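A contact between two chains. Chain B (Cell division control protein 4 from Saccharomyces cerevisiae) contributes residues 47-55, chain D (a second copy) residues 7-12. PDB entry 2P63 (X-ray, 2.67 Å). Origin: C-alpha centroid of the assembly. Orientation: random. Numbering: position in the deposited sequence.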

# COMPACT_ATOMS: atom_id res chain seq x y z
N THR B 47 -0.82 13.80 0.99
CA THR B 47 -1.52 13.63 -0.27
C THR B 47 -2.59 12.55 -0.21
O THR B 47 -3.74 12.74 -0.61
N LEU B 48 -2.20 11.38 0.31
CA LEU B 48 -3.17 10.31 0.51
C LEU B 48 -4.34 10.82 1.33
O LEU B 48 -5.51 10.64 1.00
N ILE B 49 -4.00 11.47 2.44
CA ILE B 49 -5.01 12.01 3.35
C ILE B 49 -5.88 13.02 2.62
O ILE B 49 -7.11 12.98 2.70
N LYS B 50 -5.24 13.94 1.89
CA LYS B 50 -6.03 14.91 1.14
C LYS B 50 -6.83 14.22 0.04
O LYS B 50 -7.89 14.70 -0.36
N ASP B 51 -6.32 13.08 -0.44
CA ASP B 51 -7.02 12.33 -1.48
C ASP B 51 -8.31 11.72 -0.96
O ASP B 51 -9.39 11.98 -1.50
N ASN B 52 -8.19 10.90 0.08
CA ASN B 52 -9.35 10.23 0.66
C ASN B 52 -10.32 11.24 1.27
O ASN B 52 -11.50 10.95 1.43
N LEU B 53 -9.79 12.42 1.58
CA LEU B 53 -10.57 13.54 2.08
C LEU B 53 -11.64 13.95 1.08
O LEU B 53 -12.68 14.52 1.42
N LYS B 54 -11.35 13.65 -0.18
CA LYS B 54 -12.23 13.91 -1.31
C LYS B 54 -12.70 12.60 -1.94
O LYS B 54 -13.83 12.52 -2.41
N ARG B 55 -11.82 11.60 -1.93
CA ARG B 55 -12.08 10.30 -2.53
C ARG B 55 -13.45 9.76 -2.10
O ARG B 55 -14.49 10.32 -2.44
N GLU D 7 6.47 5.42 -2.87
CA GLU D 7 5.99 6.72 -3.34
C GLU D 7 4.50 6.64 -3.64
O GLU D 7 4.02 5.67 -4.24
N TYR D 8 3.74 7.65 -3.23
CA TYR D 8 2.31 7.69 -3.51
C TYR D 8 2.05 8.49 -4.78
O TYR D 8 2.67 9.52 -5.03
N LEU D 9 1.12 8.02 -5.61
CA LEU D 9 0.87 8.79 -6.83
C LEU D 9 -0.52 9.42 -6.74
O LEU D 9 -1.52 8.70 -6.83
N SER D 10 -0.52 10.73 -6.55
CA SER D 10 -1.71 11.53 -6.36
C SER D 10 -2.84 11.12 -7.30
O SER D 10 -2.61 10.81 -8.47
N ASP D 11 -4.06 11.15 -6.78
CA ASP D 11 -5.27 10.93 -7.55
C ASP D 11 -5.29 11.78 -8.82
O ASP D 11 -5.87 11.38 -9.83
N GLU D 12 -4.66 12.95 -8.80
CA GLU D 12 -4.58 13.82 -9.97
C GLU D 12 -3.34 13.51 -10.80
O GLU D 12 -3.28 13.83 -11.99

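The most unusual feature here is a crowd of acidic oxygens around one arginine. Asp B51 and Asp D11 both point toward the other stretch, and their carboxylates nearly meet: Asp B51 OD2 lies 2.9 Å from Asp D11 OD1. Both atoms are acceptors, so this is a close pair of like charges and not a hydrogen bond. Arg B55 supplies positive charge beside them.

Arg B55 points toward chain D, with chi1 at -104°, between wells, and chi2 and chi3 both t. This extended side chain reaches Asp D11 and forms a salt bridge. Arg B55 NH2 donates a very short hydrogen bond of 2.5 Å to Asp D11 OD1. Arg B55 NE donates to the same Asp D11 OD1 at 2.7 Å, and weakly to Asp D11 OD2 at 3.1 Å. Asp D11 OD1 sits at the edge of the guanidinium, near its plane, where the N-H groups can reach it. Asp B51 OD2, by contrast, lies well out of that plane, 3.9 Å from Arg B55 NH2. That long salt bridge within chain B rests on charge alone.

Asp B51 has chi1 at -109°, also between wells. Its OD2 accepts a hydrogen bond from the backbone Asp D11 N at 2.9 Å, at the start of the chain D helix. The position of Asp B51 OD2 is less sure, because it is modelled only 2.3 Å from Tyr D8 OH. That spacing is too short for a hydrogen bond and is best read as a clash. Asp B51 OD1 is likewise too close to Asp D11 CB, at 2.8 Å.

Tyr D8 has the largest area covered by the other stretch. Its chi1 is t, its CA-to-CB bond points toward chain B, and its ring lies against Thr B47 and Leu B48. Leu B48 CB lies over one ring face, 4.2 Å from the centroid of the Tyr D8 ring and 9° off the normal, in a CH-pi contact. Leu B48 has chi1 t and chi2 p. Its CA-to-CB bond runs sideways, yet Leu B48 CD1 comes within 3.7 Å of Tyr D8 CE1. Thr B47, chi1 m, points toward chain D and places its CG2 at the ring edge, 3.3 Å from Tyr D8 CE2. Arg B55 NH2 approaches Tyr D8 OH to 2.5 Å, but the angle is too poor for a hydrogen bond.

Ser D10, chi1 p, adds a lighter contact, with its CB 3.9 Å from Thr B47 CG2. Its hydroxyl caps the helix that follows. Ile B49 and Leu D9 point away from the contact.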

# COMPACT_ATOMS: atom_id res chain seq x y z
CB THR B 47 -0.54 13.29 -1.41
OG1 THR B 47 0.35 14.39 -1.61
CG2 THR B 47 -1.30 13.08 -2.71
CB LEU B 48 -2.50 9.12 1.20
CG LEU B 48 -3.40 7.91 1.49
CD1 LEU B 48 -4.05 7.42 0.21
CD2 LEU B 48 -2.62 6.80 2.17
CB ILE B 49 -4.35 12.63 4.59
CG1 ILE B 49 -3.84 11.59 5.60
CG2 ILE B 49 -5.27 13.63 5.28
CD1 ILE B 49 -2.64 12.06 6.39
CB LYS B 50 -5.13 16.00 0.55
CG LYS B 50 -5.66 17.41 0.79
CD LYS B 50 -6.88 17.70 -0.06
CE LYS B 50 -7.48 19.06 0.22
NZ LYS B 50 -7.03 20.11 -0.73
CB ASP B 51 -6.12 11.23 -2.06
CG ASP B 51 -5.65 11.54 -3.46
OD1 ASP B 51 -6.24 12.42 -4.11
OD2 ASP B 51 -4.69 10.88 -3.93
CB ASN B 52 -8.92 9.22 1.72
CG ASN B 52 -8.63 7.86 1.12
OD1 ASN B 52 -9.22 6.85 1.51
ND2 ASN B 52 -7.71 7.83 0.15
CB LEU B 53 -9.65 14.73 2.38
CG LEU B 53 -9.51 15.16 3.84
CD1 LEU B 53 -10.39 14.31 4.75
CD2 LEU B 53 -8.05 15.10 4.27
CB LYS B 54 -11.52 14.77 -2.36
CG LYS B 54 -10.68 13.98 -3.35
CD LYS B 54 -9.58 14.84 -3.95
CE LYS B 54 -9.36 16.11 -3.16
NZ LYS B 54 -7.91 16.41 -2.98
CB ARG B 55 -10.99 9.30 -2.15
CG ARG B 55 -9.97 9.00 -3.23
CD ARG B 55 -8.89 8.06 -2.72
NE ARG B 55 -7.68 8.06 -3.53
CZ ARG B 55 -6.75 7.11 -3.47
NH1 ARG B 55 -6.88 6.09 -2.64
NH2 ARG B 55 -5.67 7.16 -4.24
CB GLU D 7 6.76 7.16 -4.58
CG GLU D 7 7.11 8.64 -4.61
CD GLU D 7 8.54 8.92 -4.19
OE1 GLU D 7 9.39 8.01 -4.32
OE2 GLU D 7 8.82 10.04 -3.73
CB TYR D 8 1.54 8.28 -2.32
CG TYR D 8 0.05 8.44 -2.57
CD1 TYR D 8 -0.76 7.32 -2.68
CD2 TYR D 8 -0.54 9.68 -2.70
CE1 TYR D 8 -2.12 7.43 -2.91
CE2 TYR D 8 -1.90 9.81 -2.92
CZ TYR D 8 -2.68 8.68 -3.03
OH TYR D 8 -4.04 8.78 -3.26
CB LEU D 9 0.99 7.94 -8.09
CG LEU D 9 2.41 7.71 -8.62
CD1 LEU D 9 2.36 7.02 -9.98
CD2 LEU D 9 3.16 9.03 -8.70
CB SER D 10 -1.38 13.01 -6.57
OG SER D 10 -1.35 13.33 -7.95
CB ASP D 11 -6.50 11.25 -6.69
CG ASP D 11 -7.10 10.04 -6.01
OD1 ASP D 11 -6.34 9.14 -5.61
OD2 ASP D 11 -8.34 9.98 -5.85
CB GLU D 12 -4.55 15.29 -9.55
CG GLU D 12 -4.01 16.22 -10.63
CD GLU D 12 -4.90 16.26 -11.86
OE1 GLU D 12 -4.79 17.22 -12.65
OE2 GLU D 12 -5.71 15.33 -12.04